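Local coordinates for putative lipoprotein LppA (Mycobacterium tuberculosis, PDB 2V7S) that is of unknown function but is a putative membrane-anchored lipoprotein confined to pathogenic mycobacteria, at residues R71-R76 and A135-E140; S119-A124 and F178-I183. One frame throughout, in Å; residues are numbered along the deposited sequence.

Interaction 1. Residues R71-R76 and A135-E140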
ATOM      1  N   ARG A  71      -5.532 -22.028  27.406  1.00 21.05           N
ATOM      2  CA  ARG A  71      -6.019 -22.800  28.578  1.00 21.88           C
ATOM      3  C   ARG A  71      -6.312 -24.246  28.156  1.00 21.21           C
ATOM      4  O   ARG A  71      -5.888 -25.190  28.804  1.00 20.42           O
ATOM      5  CB  ARG A  71      -7.282 -22.169  29.184  1.00 21.99           C
ATOM      6  CG  ARG A  71      -7.931 -22.972  30.382  1.00 22.62           C
ATOM      7  CD  ARG A  71      -9.199 -22.256  30.993  1.00 26.19           C
ATOM      8  NE  ARG A  71      -8.956 -20.813  31.204  1.00 34.90           N
ATOM      9  CZ  ARG A  71      -9.547 -19.823  30.514  1.00 40.27           C
ATOM     10  NH1 ARG A  71     -10.485 -20.086  29.600  1.00 39.40           N
ATOM     11  NH2 ARG A  71      -9.225 -18.553  30.761  1.00 41.91           N
ATOM     12  N   ILE A  72      -7.050 -24.407  27.067  1.00 19.55           N
ATOM     13  CA  ILE A  72      -7.394 -25.747  26.597  1.00 19.94           C
ATOM     14  C   ILE A  72      -6.139 -26.586  26.351  1.00 20.21           C
ATOM     15  O   ILE A  72      -6.086 -27.776  26.747  1.00 20.65           O
ATOM     16  CB  ILE A  72      -8.269 -25.681  25.332  1.00 20.32           C
ATOM     17  CG1 ILE A  72      -9.687 -25.242  25.726  1.00 21.21           C
ATOM     18  CG2 ILE A  72      -8.346 -27.067  24.595  1.00 21.80           C
ATOM     19  CD1 ILE A  72     -10.518 -24.773  24.531  1.00 24.35           C
ATOM     20  N   ILE A  73      -5.171 -25.999  25.653  1.00 19.01           N
ATOM     21  CA  ILE A  73      -3.922 -26.706  25.340  1.00 20.02           C
ATOM     22  C   ILE A  73      -3.186 -27.066  26.647  1.00 20.15           C
ATOM     23  O   ILE A  73      -2.731 -28.202  26.822  1.00 19.58           O
ATOM     24  CB  ILE A  73      -2.992 -25.860  24.415  1.00 20.11           C
ATOM     25  CG1 ILE A  73      -3.576 -25.777  22.985  1.00 21.21           C
ATOM     26  CG2 ILE A  73      -1.536 -26.478  24.361  1.00 21.57           C
ATOM     27  CD1 ILE A  73      -3.003 -24.626  22.145  1.00 20.39           C
ATOM     28  N   ALA A  74      -3.026 -26.069  27.514  1.00 19.57           N
ATOM     29  CA  ALA A  74      -2.279 -26.236  28.761  1.00 21.01           C
ATOM     30  C   ALA A  74      -2.935 -27.324  29.621  1.00 20.65           C
ATOM     31  O   ALA A  74      -2.232 -28.146  30.207  1.00 22.36           O
ATOM     32  CB  ALA A  74      -2.210 -24.884  29.507  1.00 19.89           C
ATOM     33  N   ASP A  75      -4.265 -27.322  29.701  1.00 19.28           N
ATOM     34  CA  ASP A  75      -5.020 -28.339  30.459  1.00 21.38           C
ATOM     35  C   ASP A  75      -4.830 -29.745  29.907  1.00 20.87           C
ATOM     36  O   ASP A  75      -4.566 -30.658  30.663  1.00 22.64           O
ATOM     37  CB  ASP A  75      -6.523 -28.016  30.542  1.00 21.41           C
ATOM     38  CG  ASP A  75      -6.828 -27.027  31.642  1.00 21.88           C
ATOM     39  OD1 ASP A  75      -6.035 -26.941  32.589  1.00 25.80           O
ATOM     40  OD2 ASP A  75      -7.855 -26.345  31.588  1.00 25.87           O
ATOM     41  N   ARG A  76      -4.936 -29.892  28.603  1.00 20.59           N
ATOM     42  CA  ARG A  76      -4.754 -31.162  27.908  1.00 21.94           C
ATOM     43  C   ARG A  76      -3.280 -31.627  28.081  1.00 21.58           C
ATOM     44  O   ARG A  76      -3.006 -32.808  28.289  1.00 20.72           O
ATOM     45  CB  ARG A  76      -5.080 -30.964  26.412  1.00 21.54           C
ATOM     46  CG  ARG A  76      -6.614 -30.853  26.043  1.00 22.91           C
ATOM     47  CD  ARG A  76      -6.777 -30.960  24.530  1.00 23.68           C
ATOM     48  NE  ARG A  76      -6.376 -32.319  24.162  1.00 25.70           N
ATOM     49  CZ  ARG A  76      -6.005 -32.735  22.963  1.00 24.96           C
ATOM     50  NH1 ARG A  76      -5.655 -34.005  22.808  1.00 24.59           N
ATOM     51  NH2 ARG A  76      -5.980 -31.905  21.933  1.00 25.26           N
ATOM     52  N   ALA A 135       3.723 -31.270  22.161  1.00 19.41           N
ATOM     53  CA  ALA A 135       3.783 -30.682  20.808  1.00 21.04           C
ATOM     54  C   ALA A 135       2.638 -31.226  19.898  1.00 21.56           C
ATOM     55  O   ALA A 135       2.097 -30.502  19.059  1.00 19.96           O
ATOM     56  CB  ALA A 135       5.154 -30.958  20.164  1.00 21.35           C
ATOM     57  N   ASN A 136       2.315 -32.514  20.060  1.00 22.06           N
ATOM     58  CA  ASN A 136       1.202 -33.121  19.338  1.00 22.52           C
ATOM     59  C   ASN A 136      -0.131 -32.488  19.743  1.00 21.48           C
ATOM     60  O   ASN A 136      -1.022 -32.284  18.923  1.00 21.30           O
ATOM     61  CB  ASN A 136       1.139 -34.629  19.565  1.00 23.07           C
ATOM     62  CG  ASN A 136       0.109 -35.290  18.670  1.00 28.66           C
ATOM     63  OD1 ASN A 136       0.174 -35.149  17.448  1.00 30.84           O
ATOM     64  ND2 ASN A 136      -0.887 -35.959  19.274  1.00 33.09           N
ATOM     65  N   ILE A 137      -0.260 -32.175  21.016  1.00 21.02           N
ATOM     66  CA  ILE A 137      -1.464 -31.509  21.479  1.00 21.59           C
ATOM     67  C   ILE A 137      -1.547 -30.097  20.897  1.00 21.53           C
ATOM     68  O   ILE A 137      -2.603 -29.690  20.416  1.00 20.33           O
ATOM     69  CB  ILE A 137      -1.559 -31.508  23.031  1.00 20.93           C
ATOM     70  CG1 ILE A 137      -1.788 -32.932  23.538  1.00 22.62           C
ATOM     71  CG2 ILE A 137      -2.695 -30.602  23.501  1.00 19.28           C
ATOM     72  CD1 ILE A 137      -1.281 -33.154  24.999  1.00 23.80           C
ATOM     73  N   VAL A 138      -0.425 -29.372  20.909  1.00 21.37           N
ATOM     74  CA  VAL A 138      -0.382 -28.023  20.292  1.00 22.23           C
ATOM     75  C   VAL A 138      -0.762 -28.133  18.816  1.00 22.91           C
ATOM     76  O   VAL A 138      -1.579 -27.350  18.310  1.00 22.74           O
ATOM     77  CB  VAL A 138       1.013 -27.315  20.440  1.00 22.05           C
ATOM     78  CG1 VAL A 138       1.031 -25.968  19.729  1.00 21.95           C
ATOM     79  CG2 VAL A 138       1.392 -27.106  21.909  1.00 20.47           C
ATOM     80  N   ARG A 139      -0.176 -29.120  18.127  1.00 22.86           N
ATOM     81  CA  ARG A 139      -0.492 -29.344  16.725  1.00 22.72           C
ATOM     82  C   ARG A 139      -1.973 -29.562  16.484  1.00 22.43           C
ATOM     83  O   ARG A 139      -2.522 -28.969  15.571  1.00 23.20           O
ATOM     84  CB  ARG A 139       0.302 -30.522  16.167  1.00 21.97           C
ATOM     85  CG  ARG A 139       0.095 -30.751  14.669  1.00 23.05           C
ATOM     86  CD  ARG A 139       0.702 -32.066  14.218  1.00 27.50           C
ATOM     87  NE  ARG A 139      -0.008 -33.215  14.770  1.00 31.08           N
ATOM     88  CZ  ARG A 139      -1.226 -33.598  14.387  1.00 35.32           C
ATOM     89  NH1 ARG A 139      -1.783 -34.666  14.943  1.00 36.80           N
ATOM     90  NH2 ARG A 139      -1.895 -32.907  13.461  1.00 36.78           N
ATOM     91  N   GLU A 140      -2.605 -30.415  17.286  1.00 23.56           N
ATOM     92  CA  GLU A 140      -4.037 -30.681  17.147  1.00 24.40           C
ATOM     93  C   GLU A 140      -4.881 -29.430  17.288  1.00 23.68           C
ATOM     94  O   GLU A 140      -5.813 -29.222  16.498  1.00 23.36           O
ATOM     95  CB  GLU A 140      -4.488 -31.727  18.152  1.00 25.98           C
ATOM     96  CG  GLU A 140      -4.073 -33.143  17.788  1.00 27.51           C
ATOM     97  CD  GLU A 140      -4.450 -34.140  18.847  1.00 31.16           C
ATOM     98  OE1 GLU A 140      -4.993 -33.725  19.903  1.00 34.96           O
ATOM     99  OE2 GLU A 140      -4.216 -35.341  18.620  1.00 31.56           O
TER
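Ile73 and Arg76 of helix 59-80 meet Ile137, Val138 and Glu140 of helix 128-143 where two roughly antiparallel helices pack side by side on one face of the six-stranded antiparallel sheet. Over these short segments the axes come within 9.6 Å and their directions differ by 149°. The backbones are closest at Ile73 and Val138, and on the sheet side of the interface CG2 of Ile73 rests 3.9 Å from CG2 of Val138. Phe171 of strand 169-175 touches both side chains, which ties this apolar end of the contact to the sheet.

Ile137 is the wedge between the helices. Its CD1 reaches the turn of the facing helix, 3.7 Å from Arg76 O, while its CG2 lies 3.8 Å from Arg76 CB. The same methyl sits over one face of the Arg76 guanidinium, offset toward the rim. A bend at chi3 (66°) turns the end of the otherwise extended arginine chain, bringing the flat group across Ile137 to Glu140. There the grip is end-on: NH1 and NH2 of Arg76 both donate to Glu140 OE1, at 3.0 and 2.9 Å. That oxygen lies in the guanidinium plane and is approached nearly along its C-O axis, and the guanidinium and carboxylate planes are only 14° apart. Arg76 NH2 has a second acidic partner in Glu141, one residue further along.

Two bent bonds converging on one carboxylate oxygen restrain the rotation of the guanidinium, and the methyl over its face adds van der Waals support. The positive charge of Arg76 probably offsets the two carboxylates and would favour their ionised form. The chemistry thus grades from hydrocarbon packing beside the sheet to an ionic pair at the partly exposed edge of the helix pair.

Interaction 2. Residues S119-A124 and F178-I183; sequences SVMFGA and FATLNI
The Phe122 ring presents its edge to the neighbouring strand: CD1 is 3.7 Å from Ala179 O, and the carbonyl carbon of Thr180 also lies near the ring plane. CG1 of Val120, from its own strand, covers one face, 4.0 Å above the plane and offset toward the rim, while Phe126 meets Phe122 edge-to-face. The Phe178 ring receives the selenium of Met121, a selenomethionine here, in an oblique Met-aromatic contact; SE is 4.3 Å from the centroid and 60° off the ring normal. A bend at chi2 (78°) brings SE to that ring, and the turn at chi3 lays CE beside Phe178 CE2.

Strands 120-122 and 179-183 are antiparallel neighbours. Val120 and Leu181 form the hydrogen-bonded pair, with Val120 N to Leu181 O at 3.2 Å and Leu181 N to Val120 O at 3.0 Å. Phe122 N then donates almost straight to Ala179 O (2.9 Å, 176°). Where the strands part, a water accepts from Ala179 N at 2.7 Å and donates to Phe122 O, with a weaker bond to Ala124 O. Main-chain bonds therefore set the register, water extends the polar link past the strand end, and Val120, Leu181 and Phe122 give one face its apolar character, opposite Met121 and Thr180.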
ATOM      1  N   SER A 119       0.175 -15.396  28.156  1.00 21.57           N
ATOM      2  CA  SER A 119       1.280 -16.355  28.225  1.00 22.06           C
ATOM      3  C   SER A 119       1.050 -17.442  29.298  1.00 20.81           C
ATOM      4  O   SER A 119       0.595 -17.159  30.395  1.00 20.38           O
ATOM      5  CB  SER A 119       2.602 -15.656  28.540  1.00 23.10           C
ATOM      6  OG  SER A 119       2.826 -14.560  27.654  1.00 28.99           O
ATOM      7  N   VAL A 120       1.383 -18.677  28.940  1.00 20.17           N
ATOM      8  CA  VAL A 120       1.219 -19.838  29.791  1.00 19.63           C
ATOM      9  C   VAL A 120       2.624 -20.244  30.236  1.00 20.84           C
ATOM     10  O   VAL A 120       3.522 -20.333  29.391  1.00 18.65           O
ATOM     11  CB  VAL A 120       0.545 -20.995  29.039  1.00 20.28           C
ATOM     12  CG1 VAL A 120       0.780 -22.324  29.782  1.00 18.55           C
ATOM     13  CG2 VAL A 120      -0.997 -20.747  28.875  1.00 19.82           C
HETATM   14  N   MSE A 121       2.815 -20.450  31.550  1.00 18.94           N
HETATM   15  CA  MSE A 121       4.085 -20.949  32.094  1.00 21.17           C
HETATM   16  C   MSE A 121       3.887 -22.356  32.672  1.00 20.92           C
HETATM   17  O   MSE A 121       3.031 -22.530  33.549  1.00 19.60           O
HETATM   18  CB  MSE A 121       4.495 -20.056  33.256  1.00 21.09           C
HETATM   19  CG  MSE A 121       5.741 -20.555  33.978  1.00 30.22           C
HETATM   20 SE   MSE A 121       7.297 -20.086  32.920  1.00 51.28          SE
HETATM   21  CE  MSE A 121       7.185 -18.111  33.200  1.00 41.31           C
ATOM     22  N   PHE A 122       4.687 -23.343  32.255  1.00 20.08           N
ATOM     23  CA  PHE A 122       4.516 -24.705  32.808  1.00 18.89           C
ATOM     24  C   PHE A 122       5.383 -24.832  34.072  1.00 18.55           C
ATOM     25  O   PHE A 122       6.360 -24.119  34.214  1.00 18.80           O
ATOM     26  CB  PHE A 122       4.845 -25.804  31.782  1.00 18.04           C
ATOM     27  CG  PHE A 122       3.848 -25.866  30.633  1.00 19.76           C
ATOM     28  CD1 PHE A 122       4.118 -25.206  29.438  1.00 19.65           C
ATOM     29  CD2 PHE A 122       2.659 -26.576  30.766  1.00 19.11           C
ATOM     30  CE1 PHE A 122       3.188 -25.241  28.374  1.00 19.10           C
ATOM     31  CE2 PHE A 122       1.692 -26.602  29.708  1.00 19.90           C
ATOM     32  CZ  PHE A 122       2.012 -25.938  28.503  1.00 18.90           C
ATOM     33  N   GLY A 123       4.969 -25.684  34.999  1.00 18.83           N
ATOM     34  CA  GLY A 123       5.651 -25.832  36.285  1.00 17.56           C
ATOM     35  C   GLY A 123       6.975 -26.550  36.116  1.00 18.34           C
ATOM     36  O   GLY A 123       8.028 -26.109  36.645  1.00 19.44           O
ATOM     37  N   ALA A 124       6.930 -27.659  35.393  1.00 17.57           N
ATOM     38  CA  ALA A 124       8.112 -28.505  35.182  1.00 17.88           C
ATOM     39  C   ALA A 124       8.604 -28.396  33.746  1.00 17.93           C
ATOM     40  O   ALA A 124       7.813 -28.056  32.826  1.00 18.46           O
ATOM     41  CB  ALA A 124       7.783 -29.962  35.505  1.00 18.74           C
ATOM     42  N   PHE A 178      13.017 -22.958  31.249  1.00 17.57           N
ATOM     43  CA  PHE A 178      11.642 -23.248  31.717  1.00 17.31           C
ATOM     44  C   PHE A 178      10.782 -23.255  30.458  1.00 17.42           C
ATOM     45  O   PHE A 178      11.224 -22.726  29.439  1.00 17.46           O
ATOM     46  CB  PHE A 178      11.142 -22.190  32.722  1.00 17.01           C
ATOM     47  CG  PHE A 178      11.285 -20.750  32.239  1.00 18.12           C
ATOM     48  CD1 PHE A 178      12.452 -20.063  32.445  1.00 16.98           C
ATOM     49  CD2 PHE A 178      10.218 -20.104  31.581  1.00 20.60           C
ATOM     50  CE1 PHE A 178      12.614 -18.750  31.977  1.00 19.59           C
ATOM     51  CE2 PHE A 178      10.349 -18.774  31.133  1.00 19.60           C
ATOM     52  CZ  PHE A 178      11.557 -18.110  31.305  1.00 15.79           C
ATOM     53  N   ALA A 179       9.587 -23.856  30.521  1.00 17.27           N
ATOM     54  CA  ALA A 179       8.744 -24.014  29.357  1.00 17.47           C
ATOM     55  C   ALA A 179       7.534 -23.083  29.322  1.00 18.59           C
ATOM     56  O   ALA A 179       6.855 -22.891  30.333  1.00 16.98           O
ATOM     57  CB  ALA A 179       8.295 -25.465  29.214  1.00 18.37           C
ATOM     58  N   THR A 180       7.273 -22.509  28.144  1.00 18.54           N
ATOM     59  CA  THR A 180       6.134 -21.618  27.976  1.00 20.22           C
ATOM     60  C   THR A 180       5.354 -22.046  26.752  1.00 20.20           C
ATOM     61  O   THR A 180       5.883 -22.728  25.878  1.00 19.42           O
ATOM     62  CB  THR A 180       6.604 -20.142  27.803  1.00 21.22           C
ATOM     63  OG1 THR A 180       7.516 -20.049  26.689  1.00 22.32           O
ATOM     64  CG2 THR A 180       7.308 -19.642  29.074  1.00 21.81           C
ATOM     65  N   LEU A 181       4.086 -21.646  26.709  1.00 20.27           N
ATOM     66  CA  LEU A 181       3.286 -21.704  25.526  1.00 20.42           C
ATOM     67  C   LEU A 181       2.850 -20.275  25.163  1.00 21.17           C
ATOM     68  O   LEU A 181       2.294 -19.531  26.018  1.00 18.37           O
ATOM     69  CB  LEU A 181       2.021 -22.586  25.805  1.00 19.93           C
ATOM     70  CG  LEU A 181       0.879 -22.546  24.803  1.00 21.10           C
ATOM     71  CD1 LEU A 181       1.344 -23.143  23.456  1.00 20.62           C
ATOM     72  CD2 LEU A 181      -0.396 -23.298  25.312  1.00 22.45           C
ATOM     73  N   ASN A 182       3.055 -19.898  23.886  1.00 21.07           N
ATOM     74  CA  ASN A 182       2.553 -18.621  23.423  1.00 21.74           C
ATOM     75  C   ASN A 182       1.767 -18.787  22.140  1.00 22.12           C
ATOM     76  O   ASN A 182       2.003 -19.731  21.398  1.00 20.82           O
ATOM     77  CB  ASN A 182       3.687 -17.641  23.226  1.00 22.68           C
ATOM     78  CG  ASN A 182       4.160 -17.069  24.529  1.00 26.52           C
ATOM     79  OD1 ASN A 182       3.529 -16.153  25.076  1.00 32.10           O
ATOM     80  ND2 ASN A 182       5.266 -17.604  25.051  1.00 26.09           N
ATOM     81  N   ILE A 183       0.813 -17.885  21.934  1.00 20.81           N
ATOM     82  CA  ILE A 183       0.003 -17.917  20.737  1.00 21.54           C
ATOM     83  C   ILE A 183      -0.221 -16.490  20.283  1.00 21.82           C
ATOM     84  O   ILE A 183      -0.633 -15.626  21.091  1.00 22.02           O
ATOM     85  CB  ILE A 183      -1.398 -18.583  20.989  1.00 20.72           C
ATOM     86  CG1 ILE A 183      -1.289 -19.951  21.691  1.00 22.04           C
ATOM     87  CG2 ILE A 183      -2.198 -18.716  19.659  1.00 21.71           C
ATOM     88  CD1 ILE A 183      -2.629 -20.487  22.169  1.00 22.49           C
TER
HETATM   89  O   HOH W   1       8.899 -25.143  32.764  1.00 16.51           O

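In the fold
Interaction 1 lies in the helical layer and interaction 2 in the antiparallel sheet beneath it. Helix 59-80 joins them: Ile73, which touches Val138 in interaction 1, also packs its CG2 3.5 Å from Leu181 CD2, and Ala74 lies against Val120 and Phe122. Their centres are about 12 Å apart. Interaction 1 is the more buried and has no backbone-to-backbone hydrogen bond; its side chains carry it, apolar toward the sheet and ionic where it nears solvent. Interaction 2 is held chiefly by backbone hydrogen bonds between inner strands of the sheet; its helix-facing residues are buried, whereas the face bearing Met121 and Thr180 is partly exposed. The segments alternate along the chain.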